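Local coordinates for CRISPR protein (Archaeoglobus fulgidus, PDB 4MJK), which probably serves as the Cas5 subunit of an archaeal type I-A Cascade, the RNA-guided CRISPR interference complex, at residues A[29-34]-A[126-131]; A[35-40]-A[67-72]; A[41-46]-A[145-150]. All coordinates share one frame; numbering follows the deposited sequence.

Contact 1. Residues A[29-34]-A[126-131]; sequences YYPPPT and PKIRWF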
loop_
_atom_site.group_PDB
_atom_site.type_symbol
_atom_site.label_atom_id
_atom_site.label_comp_id
_atom_site.label_asym_id
_atom_site.label_seq_id
_atom_site.Cartn_x
_atom_site.Cartn_y
_atom_site.Cartn_z
ATOM N N TYR A 29 -10.775 -8.866 -2.364
ATOM C CA TYR A 29 -9.557 -9.102 -3.141
ATOM C C TYR A 29 -9.400 -8.001 -4.207
ATOM O O TYR A 29 -8.282 -7.534 -4.477
ATOM C CB TYR A 29 -9.591 -10.483 -3.804
ATOM C CG TYR A 29 -9.439 -11.653 -2.853
ATOM C CD1 TYR A 29 -8.184 -12.037 -2.386
ATOM C CD2 TYR A 29 -10.545 -12.395 -2.447
ATOM C CE1 TYR A 29 -8.038 -13.124 -1.525
ATOM C CE2 TYR A 29 -10.407 -13.492 -1.590
ATOM C CZ TYR A 29 -9.152 -13.843 -1.134
ATOM O OH TYR A 29 -8.996 -14.915 -0.289
ATOM N N TYR A 30 -10.518 -7.569 -4.802
ATOM C CA TYR A 30 -10.458 -6.572 -5.880
ATOM C C TYR A 30 -11.405 -5.401 -5.689
ATOM O O TYR A 30 -12.402 -5.515 -4.996
ATOM C CB TYR A 30 -10.793 -7.216 -7.230
ATOM C CG TYR A 30 -9.764 -8.194 -7.699
ATOM C CD1 TYR A 30 -8.554 -7.749 -8.222
ATOM C CD2 TYR A 30 -9.992 -9.570 -7.620
ATOM C CE1 TYR A 30 -7.593 -8.643 -8.649
ATOM C CE2 TYR A 30 -9.039 -10.470 -8.047
ATOM C CZ TYR A 30 -7.834 -9.995 -8.570
ATOM O OH TYR A 30 -6.855 -10.875 -9.005
ATOM N N PRO A 31 -11.121 -4.269 -6.351
ATOM C CA PRO A 31 -12.087 -3.167 -6.291
ATOM C C PRO A 31 -13.436 -3.630 -6.830
ATOM O O PRO A 31 -13.484 -4.223 -7.909
ATOM C CB PRO A 31 -11.488 -2.125 -7.247
ATOM C CG PRO A 31 -10.030 -2.421 -7.254
ATOM C CD PRO A 31 -9.958 -3.934 -7.189
ATOM N N PRO A 32 -14.517 -3.379 -6.083
ATOM C CA PRO A 32 -15.851 -3.757 -6.572
ATOM C C PRO A 32 -16.192 -3.095 -7.905
ATOM O O PRO A 32 -15.706 -2.001 -8.201
ATOM C CB PRO A 32 -16.787 -3.254 -5.467
ATOM C CG PRO A 32 -15.912 -3.268 -4.215
ATOM C CD PRO A 32 -14.554 -2.832 -4.708
ATOM N N PRO A 33 -17.014 -3.766 -8.724
ATOM C CA PRO A 33 -17.383 -3.183 -10.020
ATOM C C PRO A 33 -18.169 -1.866 -9.897
ATOM O O PRO A 33 -18.019 -1.015 -10.767
ATOM C CB PRO A 33 -18.218 -4.292 -10.697
ATOM C CG PRO A 33 -18.654 -5.192 -9.593
ATOM C CD PRO A 33 -17.553 -5.124 -8.548
ATOM N N THR A 34 -18.971 -1.677 -8.852
ATOM C CA THR A 34 -19.617 -0.368 -8.710
ATOM C C THR A 34 -18.593 0.707 -8.351
ATOM O O THR A 34 -18.800 1.891 -8.639
ATOM C CB THR A 34 -20.765 -0.342 -7.696
ATOM O OG1 THR A 34 -20.326 -0.882 -6.442
ATOM C CG2 THR A 34 -21.950 -1.166 -8.214
ATOM N N PRO A 126 1.780 -2.643 -9.724
ATOM C CA PRO A 126 0.726 -3.647 -9.940
ATOM C C PRO A 126 -0.356 -3.141 -10.901
ATOM O O PRO A 126 -0.789 -1.991 -10.788
ATOM C CB PRO A 126 0.147 -3.851 -8.542
ATOM C CG PRO A 126 0.522 -2.618 -7.787
ATOM C CD PRO A 126 1.816 -2.145 -8.341
ATOM N N LYS A 127 -0.786 -3.998 -11.819
ATOM C CA LYS A 127 -1.745 -3.625 -12.844
ATOM C C LYS A 127 -2.927 -4.587 -12.908
ATOM O O LYS A 127 -2.763 -5.791 -12.743
ATOM C CB LYS A 127 -1.063 -3.598 -14.218
ATOM C CG LYS A 127 -0.111 -2.423 -14.409
ATOM C CD LYS A 127 0.387 -2.361 -15.853
ATOM C CE LYS A 127 1.180 -3.612 -16.208
ATOM N NZ LYS A 127 1.346 -3.782 -17.692
ATOM N N ILE A 128 -4.109 -4.033 -13.159
ATOM C CA ILE A 128 -5.324 -4.819 -13.372
ATOM C C ILE A 128 -5.972 -4.379 -14.683
ATOM O O ILE A 128 -5.969 -3.189 -14.995
ATOM C CB ILE A 128 -6.347 -4.601 -12.209
ATOM C CG1 ILE A 128 -5.756 -5.105 -10.885
ATOM C CG2 ILE A 128 -7.679 -5.314 -12.530
ATOM C CD1 ILE A 128 -6.634 -4.837 -9.675
ATOM N N ARG A 129 -6.489 -5.331 -15.461
ATOM C CA ARG A 129 -7.203 -5.006 -16.691
ATOM C C ARG A 129 -8.709 -5.212 -16.516
ATOM O O ARG A 129 -9.147 -6.283 -16.061
ATOM C CB ARG A 129 -6.694 -5.858 -17.865
ATOM C CG ARG A 129 -7.454 -5.592 -19.188
ATOM C CD ARG A 129 -6.842 -6.349 -20.394
ATOM N NE ARG A 129 -5.443 -5.976 -20.593
ATOM C CZ ARG A 129 -4.526 -6.770 -21.137
ATOM N NH1 ARG A 129 -4.861 -7.985 -21.543
ATOM N NH2 ARG A 129 -3.273 -6.356 -21.273
ATOM N N TRP A 130 -9.492 -4.199 -16.877
ATOM C CA TRP A 130 -10.949 -4.315 -16.904
ATOM C C TRP A 130 -11.442 -4.467 -18.338
ATOM O O TRP A 130 -10.877 -3.884 -19.271
ATOM C CB TRP A 130 -11.626 -3.094 -16.279
ATOM C CG TRP A 130 -11.849 -3.196 -14.796
ATOM C CD1 TRP A 130 -12.969 -3.655 -14.155
ATOM C CD2 TRP A 130 -10.929 -2.808 -13.768
ATOM N NE1 TRP A 130 -12.799 -3.580 -12.785
ATOM C CE2 TRP A 130 -11.553 -3.066 -12.524
ATOM C CE3 TRP A 130 -9.639 -2.275 -13.781
ATOM C CZ2 TRP A 130 -10.923 -2.814 -11.300
ATOM C CZ3 TRP A 130 -9.016 -2.001 -12.556
ATOM C CH2 TRP A 130 -9.655 -2.281 -11.336
ATOM N N PHE A 131 -12.496 -5.260 -18.502
ATOM C CA PHE A 131 -13.135 -5.461 -19.792
ATOM C C PHE A 131 -14.604 -5.172 -19.529
ATOM O O PHE A 131 -15.284 -5.931 -18.817
ATOM C CB PHE A 131 -12.898 -6.910 -20.266
ATOM C CG PHE A 131 -13.415 -7.222 -21.658
ATOM C CD1 PHE A 131 -13.993 -6.247 -22.450
ATOM C CD2 PHE A 131 -13.305 -8.513 -22.167
ATOM C CE1 PHE A 131 -14.464 -6.554 -23.735
ATOM C CE2 PHE A 131 -13.764 -8.822 -23.460
ATOM C CZ PHE A 131 -14.344 -7.837 -24.234
HETATM O O HOH W 1 -14.343 -4.355 -10.444
#

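Contact 2. Residues A[35-40]-A[67-72]; sequences TFLGAV and LAIGWK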
loop_
_atom_site.group_PDB
_atom_site.type_symbol
_atom_site.label_atom_id
_atom_site.label_comp_id
_atom_site.label_asym_id
_atom_site.label_seq_id
_atom_site.Cartn_x
_atom_site.Cartn_y
_atom_site.Cartn_z
ATOM N N THR A 35 -17.493 0.291 -7.722
ATOM C CA THR A 35 -16.419 1.226 -7.388
ATOM C C THR A 35 -15.704 1.697 -8.656
ATOM O O THR A 35 -15.431 2.892 -8.825
ATOM C CB THR A 35 -15.435 0.619 -6.362
ATOM O OG1 THR A 35 -16.151 0.318 -5.151
ATOM C CG2 THR A 35 -14.307 1.593 -6.032
ATOM N N PHE A 36 -15.417 0.758 -9.554
ATOM C CA PHE A 36 -14.834 1.088 -10.843
ATOM C C PHE A 36 -15.783 1.969 -11.643
ATOM O O PHE A 36 -15.358 2.959 -12.244
ATOM C CB PHE A 36 -14.528 -0.174 -11.654
ATOM C CG PHE A 36 -13.842 0.115 -12.949
ATOM C CD1 PHE A 36 -12.453 0.177 -13.013
ATOM C CD2 PHE A 36 -14.575 0.382 -14.093
ATOM C CE1 PHE A 36 -11.812 0.466 -14.199
ATOM C CE2 PHE A 36 -13.935 0.670 -15.284
ATOM C CZ PHE A 36 -12.557 0.720 -15.340
ATOM N N LEU A 37 -17.067 1.610 -11.657
ATOM C CA LEU A 37 -18.064 2.424 -12.365
ATOM C C LEU A 37 -18.200 3.822 -11.760
ATOM O O LEU A 37 -18.399 4.785 -12.482
ATOM C CB LEU A 37 -19.434 1.733 -12.403
ATOM C CG LEU A 37 -19.522 0.530 -13.349
ATOM C CD1 LEU A 37 -20.849 -0.174 -13.195
ATOM C CD2 LEU A 37 -19.290 0.939 -14.815
ATOM N N GLY A 38 -18.116 3.927 -10.436
ATOM C CA GLY A 38 -18.161 5.226 -9.778
ATOM C C GLY A 38 -16.999 6.112 -10.201
ATOM O O GLY A 38 -17.136 7.330 -10.289
ATOM N N ALA A 39 -15.841 5.502 -10.453
ATOM C CA ALA A 39 -14.673 6.251 -10.916
ATOM C C ALA A 39 -14.890 6.778 -12.332
ATOM O O ALA A 39 -14.549 7.921 -12.634
ATOM C CB ALA A 39 -13.409 5.395 -10.845
ATOM N N VAL A 40 -15.450 5.940 -13.202
ATOM C CA VAL A 40 -15.833 6.395 -14.536
ATOM C C VAL A 40 -16.811 7.575 -14.420
ATOM O O VAL A 40 -16.640 8.615 -15.066
ATOM C CB VAL A 40 -16.480 5.264 -15.364
ATOM C CG1 VAL A 40 -16.842 5.772 -16.773
ATOM C CG2 VAL A 40 -15.549 4.073 -15.455
ATOM N N LEU A 67 -23.544 -4.232 -20.097
ATOM C CA LEU A 67 -23.820 -5.638 -20.359
ATOM C C LEU A 67 -22.864 -6.558 -19.597
ATOM O O LEU A 67 -23.235 -7.667 -19.220
ATOM C CB LEU A 67 -23.710 -5.922 -21.853
ATOM C CG LEU A 67 -24.780 -5.184 -22.664
ATOM C CD1 LEU A 67 -24.636 -5.503 -24.151
ATOM C CD2 LEU A 67 -26.179 -5.521 -22.141
ATOM N N ALA A 68 -21.628 -6.097 -19.397
ATOM C CA ALA A 68 -20.617 -6.937 -18.758
ATOM C C ALA A 68 -19.547 -6.098 -18.105
ATOM O O ALA A 68 -19.189 -5.039 -18.610
ATOM C CB ALA A 68 -19.986 -7.868 -19.789
ATOM N N ILE A 69 -19.018 -6.583 -16.982
ATOM C CA ILE A 69 -17.815 -6.004 -16.409
ATOM C C ILE A 69 -17.034 -7.092 -15.714
ATOM O O ILE A 69 -17.537 -7.726 -14.787
ATOM C CB ILE A 69 -18.115 -4.848 -15.433
ATOM C CG1 ILE A 69 -16.806 -4.346 -14.798
ATOM C CG2 ILE A 69 -19.106 -5.278 -14.365
ATOM C CD1 ILE A 69 -16.968 -3.033 -14.011
ATOM N N GLY A 70 -15.822 -7.331 -16.200
ATOM C CA GLY A 70 -14.928 -8.338 -15.643
ATOM C C GLY A 70 -13.526 -7.762 -15.567
ATOM O O GLY A 70 -13.241 -6.730 -16.180
ATOM N N TRP A 71 -12.643 -8.421 -14.825
ATOM C CA TRP A 71 -11.299 -7.909 -14.637
ATOM C C TRP A 71 -10.376 -9.053 -14.281
ATOM O O TRP A 71 -10.829 -10.125 -13.871
ATOM C CB TRP A 71 -11.268 -6.853 -13.519
ATOM C CG TRP A 71 -11.803 -7.374 -12.208
ATOM C CD1 TRP A 71 -11.079 -7.904 -11.173
ATOM C CD2 TRP A 71 -13.180 -7.454 -11.816
ATOM N NE1 TRP A 71 -11.926 -8.295 -10.157
ATOM C CE2 TRP A 71 -13.221 -8.032 -10.537
ATOM C CE3 TRP A 71 -14.383 -7.084 -12.433
ATOM C CZ2 TRP A 71 -14.409 -8.235 -9.846
ATOM C CZ3 TRP A 71 -15.571 -7.290 -11.744
ATOM C CH2 TRP A 71 -15.573 -7.866 -10.468
ATOM N N LYS A 72 -9.079 -8.817 -14.465
ATOM C CA LYS A 72 -8.055 -9.780 -14.100
ATOM C C LYS A 72 -6.744 -9.061 -13.813
ATOM O O LYS A 72 -6.467 -8.000 -14.383
ATOM C CB LYS A 72 -7.850 -10.815 -15.212
ATOM C CG LYS A 72 -7.280 -10.232 -16.481
ATOM C CD LYS A 72 -7.284 -11.241 -17.617
ATOM C CE LYS A 72 -6.772 -10.596 -18.903
ATOM N NZ LYS A 72 -6.766 -11.542 -20.088
#

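Contact 3. Residues A[41-46]-A[145-150]; sequences AEAIAK and WKIHRI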
loop_
_atom_site.group_PDB
_atom_site.type_symbol
_atom_site.label_atom_id
_atom_site.label_comp_id
_atom_site.label_asym_id
_atom_site.label_seq_id
_atom_site.Cartn_x
_atom_site.Cartn_y
_atom_site.Cartn_z
ATOM N N ALA A 41 -17.834 7.408 -13.586
ATOM C CA ALA A 41 -18.846 8.443 -13.401
ATOM C C ALA A 41 -18.222 9.752 -12.911
ATOM O O ALA A 41 -18.533 10.824 -13.431
ATOM C CB ALA A 41 -19.927 7.969 -12.430
ATOM N N GLU A 42 -17.345 9.663 -11.913
ATOM C CA GLU A 42 -16.635 10.843 -11.420
ATOM C C GLU A 42 -15.822 11.527 -12.518
ATOM O O GLU A 42 -15.776 12.757 -12.585
ATOM C CB GLU A 42 -15.708 10.497 -10.243
ATOM C CG GLU A 42 -14.824 11.673 -9.814
ATOM C CD GLU A 42 -14.069 11.451 -8.508
ATOM O OE1 GLU A 42 -13.944 10.292 -8.061
ATOM O OE2 GLU A 42 -13.593 12.453 -7.924
ATOM N N ALA A 43 -15.165 10.737 -13.363
ATOM C CA ALA A 43 -14.331 11.302 -14.424
ATOM C C ALA A 43 -15.194 12.010 -15.461
ATOM O O ALA A 43 -14.791 13.024 -16.038
ATOM C CB ALA A 43 -13.490 10.230 -15.073
ATOM N N ILE A 44 -16.386 11.472 -15.688
ATOM C CA ILE A 44 -17.337 12.083 -16.607
ATOM C C ILE A 44 -17.891 13.386 -16.029
ATOM O O ILE A 44 -17.981 14.397 -16.727
ATOM C CB ILE A 44 -18.493 11.125 -16.941
ATOM C CG1 ILE A 44 -17.983 9.941 -17.770
ATOM C CG2 ILE A 44 -19.590 11.864 -17.691
ATOM C CD1 ILE A 44 -19.018 8.829 -17.946
ATOM N N ALA A 45 -18.246 13.358 -14.749
ATOM C CA ALA A 45 -18.794 14.531 -14.079
ATOM C C ALA A 45 -17.808 15.696 -14.070
ATOM O O ALA A 45 -18.180 16.826 -14.377
ATOM C CB ALA A 45 -19.223 14.190 -12.667
ATOM N N LYS A 46 -16.556 15.415 -13.719
ATOM C CA LYS A 46 -15.517 16.442 -13.701
ATOM C C LYS A 46 -15.336 17.089 -15.069
ATOM O O LYS A 46 -15.276 18.313 -15.181
ATOM C CB LYS A 46 -14.184 15.869 -13.223
ATOM C CG LYS A 46 -14.125 15.612 -11.731
ATOM C CD LYS A 46 -12.685 15.456 -11.262
ATOM C CE LYS A 46 -12.581 15.555 -9.751
ATOM N NZ LYS A 46 -11.180 15.849 -9.326
ATOM N N TRP A 145 -9.221 7.619 -19.861
ATOM C CA TRP A 145 -7.816 7.921 -19.562
ATOM C C TRP A 145 -7.641 8.793 -18.318
ATOM O O TRP A 145 -6.557 8.847 -17.751
ATOM C CB TRP A 145 -7.149 8.611 -20.741
ATOM C CG TRP A 145 -6.799 7.701 -21.865
ATOM C CD1 TRP A 145 -7.519 7.488 -23.009
ATOM C CD2 TRP A 145 -5.629 6.884 -21.972
ATOM N NE1 TRP A 145 -6.866 6.591 -23.816
ATOM C CE2 TRP A 145 -5.705 6.202 -23.201
ATOM C CE3 TRP A 145 -4.520 6.666 -21.142
ATOM C CZ2 TRP A 145 -4.713 5.321 -23.629
ATOM C CZ3 TRP A 145 -3.544 5.785 -21.565
ATOM C CH2 TRP A 145 -3.644 5.125 -22.799
ATOM N N LYS A 146 -8.722 9.454 -17.900
ATOM C CA LYS A 146 -8.685 10.460 -16.839
ATOM C C LYS A 146 -8.997 9.922 -15.437
ATOM O O LYS A 146 -9.214 10.691 -14.486
ATOM C CB LYS A 146 -9.642 11.599 -17.180
ATOM C CG LYS A 146 -9.232 12.424 -18.413
ATOM C CD LYS A 146 -10.194 13.601 -18.591
ATOM C CE LYS A 146 -9.775 14.530 -19.721
ATOM N NZ LYS A 146 -9.980 13.902 -21.054
ATOM N N ILE A 147 -9.030 8.604 -15.308
ATOM C CA ILE A 147 -9.293 7.990 -14.015
ATOM C C ILE A 147 -8.012 8.019 -13.172
ATOM O O ILE A 147 -6.992 7.461 -13.591
ATOM C CB ILE A 147 -9.785 6.557 -14.200
ATOM C CG1 ILE A 147 -11.170 6.561 -14.867
ATOM C CG2 ILE A 147 -9.826 5.817 -12.852
ATOM C CD1 ILE A 147 -11.635 5.179 -15.322
ATOM N N HIS A 148 -8.070 8.655 -11.995
ATOM C CA HIS A 148 -6.895 8.826 -11.126
ATOM C C HIS A 148 -7.052 8.160 -9.764
ATOM O O HIS A 148 -6.089 8.071 -8.995
ATOM C CB HIS A 148 -6.584 10.310 -10.891
ATOM C CG HIS A 148 -6.343 11.084 -12.152
ATOM N ND1 HIS A 148 -5.446 10.674 -13.112
ATOM C CD2 HIS A 148 -6.883 12.238 -12.607
ATOM C CE1 HIS A 148 -5.440 11.541 -14.108
ATOM N NE2 HIS A 148 -6.306 12.503 -13.825
ATOM N N ARG A 149 -8.268 7.721 -9.452
ATOM C CA ARG A 149 -8.463 6.931 -8.249
ATOM C C ARG A 149 -9.591 5.924 -8.398
ATOM O O ARG A 149 -10.579 6.168 -9.075
ATOM C CB ARG A 149 -8.695 7.822 -7.031
ATOM C CG ARG A 149 -9.915 8.696 -7.140
ATOM C CD ARG A 149 -10.860 8.383 -6.024
ATOM N NE ARG A 149 -11.856 9.432 -5.845
ATOM C CZ ARG A 149 -12.584 9.577 -4.744
ATOM N NH1 ARG A 149 -12.422 8.732 -3.733
ATOM N NH2 ARG A 149 -13.473 10.557 -4.661
ATOM N N ILE A 150 -9.414 4.773 -7.772
ATOM C CA ILE A 150 -10.459 3.757 -7.747
ATOM C C ILE A 150 -10.614 3.314 -6.303
ATOM O O ILE A 150 -9.764 2.611 -5.765
ATOM C CB ILE A 150 -10.107 2.572 -8.659
ATOM C CG1 ILE A 150 -10.020 3.056 -10.114
ATOM C CG2 ILE A 150 -11.154 1.454 -8.513
ATOM C CD1 ILE A 150 -9.447 2.037 -11.080
#

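Contact 1. Residues A[29-34]-A[126-131]
A single water molecule joins Pro-31 to Trp-130 where no direct polar bond does. The water donates to the carbonyl O of Pro-31, its oxygen 2.7 Å away, and accepts from the indole NE1 of Trp-130 at 2.9 Å, lying in the plane of the indole at its edge. Two buried polar groups, one on a loop and one on a strand, are thereby satisfied together. The rest of the contact is apolar. The pyrrolidine of Pro-31 meets the far corner of the indole, its CG standing 4.1 Å from Trp-130 CH2 and approaching the rim of the six-membered ring near its plane. Ile-128, two residues earlier on the same side of the strand, divides its two branches between neighbours. With CG1 anti to the carbonyl carbon (chi1 -63°), the longer branch reaches the loop, and its terminal CD1 touches Tyr-30 CD1 at 3.8 Å, entering at the edge of the phenol ring in its plane. The same methyl lies 4.2 Å from Pro-31 CD. The short branch turns to its own strand neighbour: Ile-128 CG2 sits 3.6 Å above one face of Trp-130, toward the rim, while Phe-36 stacks on the opposite face. The indole is thus confined on both faces and tethered at its nitrogen edge. The phenol of Tyr-30 is fixed at its far end as well, since its OH is hydrogen-bonded to the carbonyl of Pro-231. Pro-32, next along the chain, is the N-cap of helix 33-46, and the extended proline-rich segment, packed on strand 127-134, leads into that helix. The arrangement belongs to the ferredoxin-like fold of the Cas5 family, in which the first helix enters over the central antiparallel sheet.

Contact 2. Residues A[35-40]-A[67-72]
One methyl group, CD1 of Ile-69, makes every close contact that strand 67-72 offers to helix segment 35-40. It meets two successive helix residues, lying 4.2 Å from Phe-36 CD2 and 4.4 Å from Leu-37 CG. The reach comes from an extended side chain: CG1 of Ile-69 is anti to the backbone N (chi1 176°) and CD1 continues the line, which carries the methyl to the helix although the nearest CA atoms, of Leu-37 and Ile-69, are 9.4 Å apart. From the helix, Phe-36 points at the strand and crosses the isoleucine at a slant, whereas Leu-37 leaves the helix to one side and approaches through its branch carbon CG. Both also touch Leu-132 of the adjacent strand 127-134, as does Ile-69, so Leu-132 is a neighbour common to all three. Pro-33 extends the apolar surround of Ile-69 one helical turn back. Just before Ile-69 in the strand, Leu-67 and Ala-68 both face Val-133 in a classic beta bulge. Helix 33-46 lies within the connection from strand 2-10 to strand 66-73, and its packing on the second of these is that of the first beta-alpha-beta crossover of a ferredoxin-like domain.

Contact 3. Residues A[41-46]-A[145-150]
Ala-43 and Ile-147 form the close-packed half of this contact. Their CA atoms are 6.0 Å apart, a distance the small alanine permits, and the alanine CB meets Ile-147 CG1 at 4.3 Å. The carbonyl O of Lys-146 stands equally near that CB, so the helix rests on the loop backbone itself as well as on a side chain. Behind Ile-147 lie Val-157 and Val-159 of strand 157-170, which close this half against the sheet. The loop belongs to the connection from strand 127-134 to strand 157-170, the second beta-alpha-beta crossover of the ferredoxin-like fold, here passing beside the helix of the first. Toward solvent the chemistry changes. Glu-42, extended with CG anti to the backbone N (chi1 173°), crosses the Arg-149 side chain at about a right angle and brings its carboxylate to NE. OE1 of Glu-42 lies 3.2 Å from Arg-149 NE in a salt bridge whose hydrogen bond is weak and bent, with an N-H...O angle of 128°. The carboxylate and guanidinium planes are 70° apart, far from the flat, two-pronged pairing of such groups. Putting an alanine at Glu-42 would probably leave the guanidinium without its carboxylate mate and freer to turn, with the weak bond from NH1 to the carbonyl of Gly-151 still in place. Lys-146 also starts toward the helix, but its chain then leads off to the surface.

In the fold
All three contacts use helix 33-46 or the loop that leads into it, and together they follow it from the core to the surface. Contacts 1 and 2 are buried, with centres about 7 Å apart, and bring the entry and first turns of the helix onto neighbouring strands of one sheet. Both are apolar, but only contact 1 includes a bridging water, beside an aromatic cluster. Contact 3 lies at the surface, its centre about 16 Å from that of the chain, and joins the last turns to a loop through one charged pair and a small apolar patch. Ile-150 connects it inward, touching Pro-31 of contact 1 and Phe-36 of contact 2.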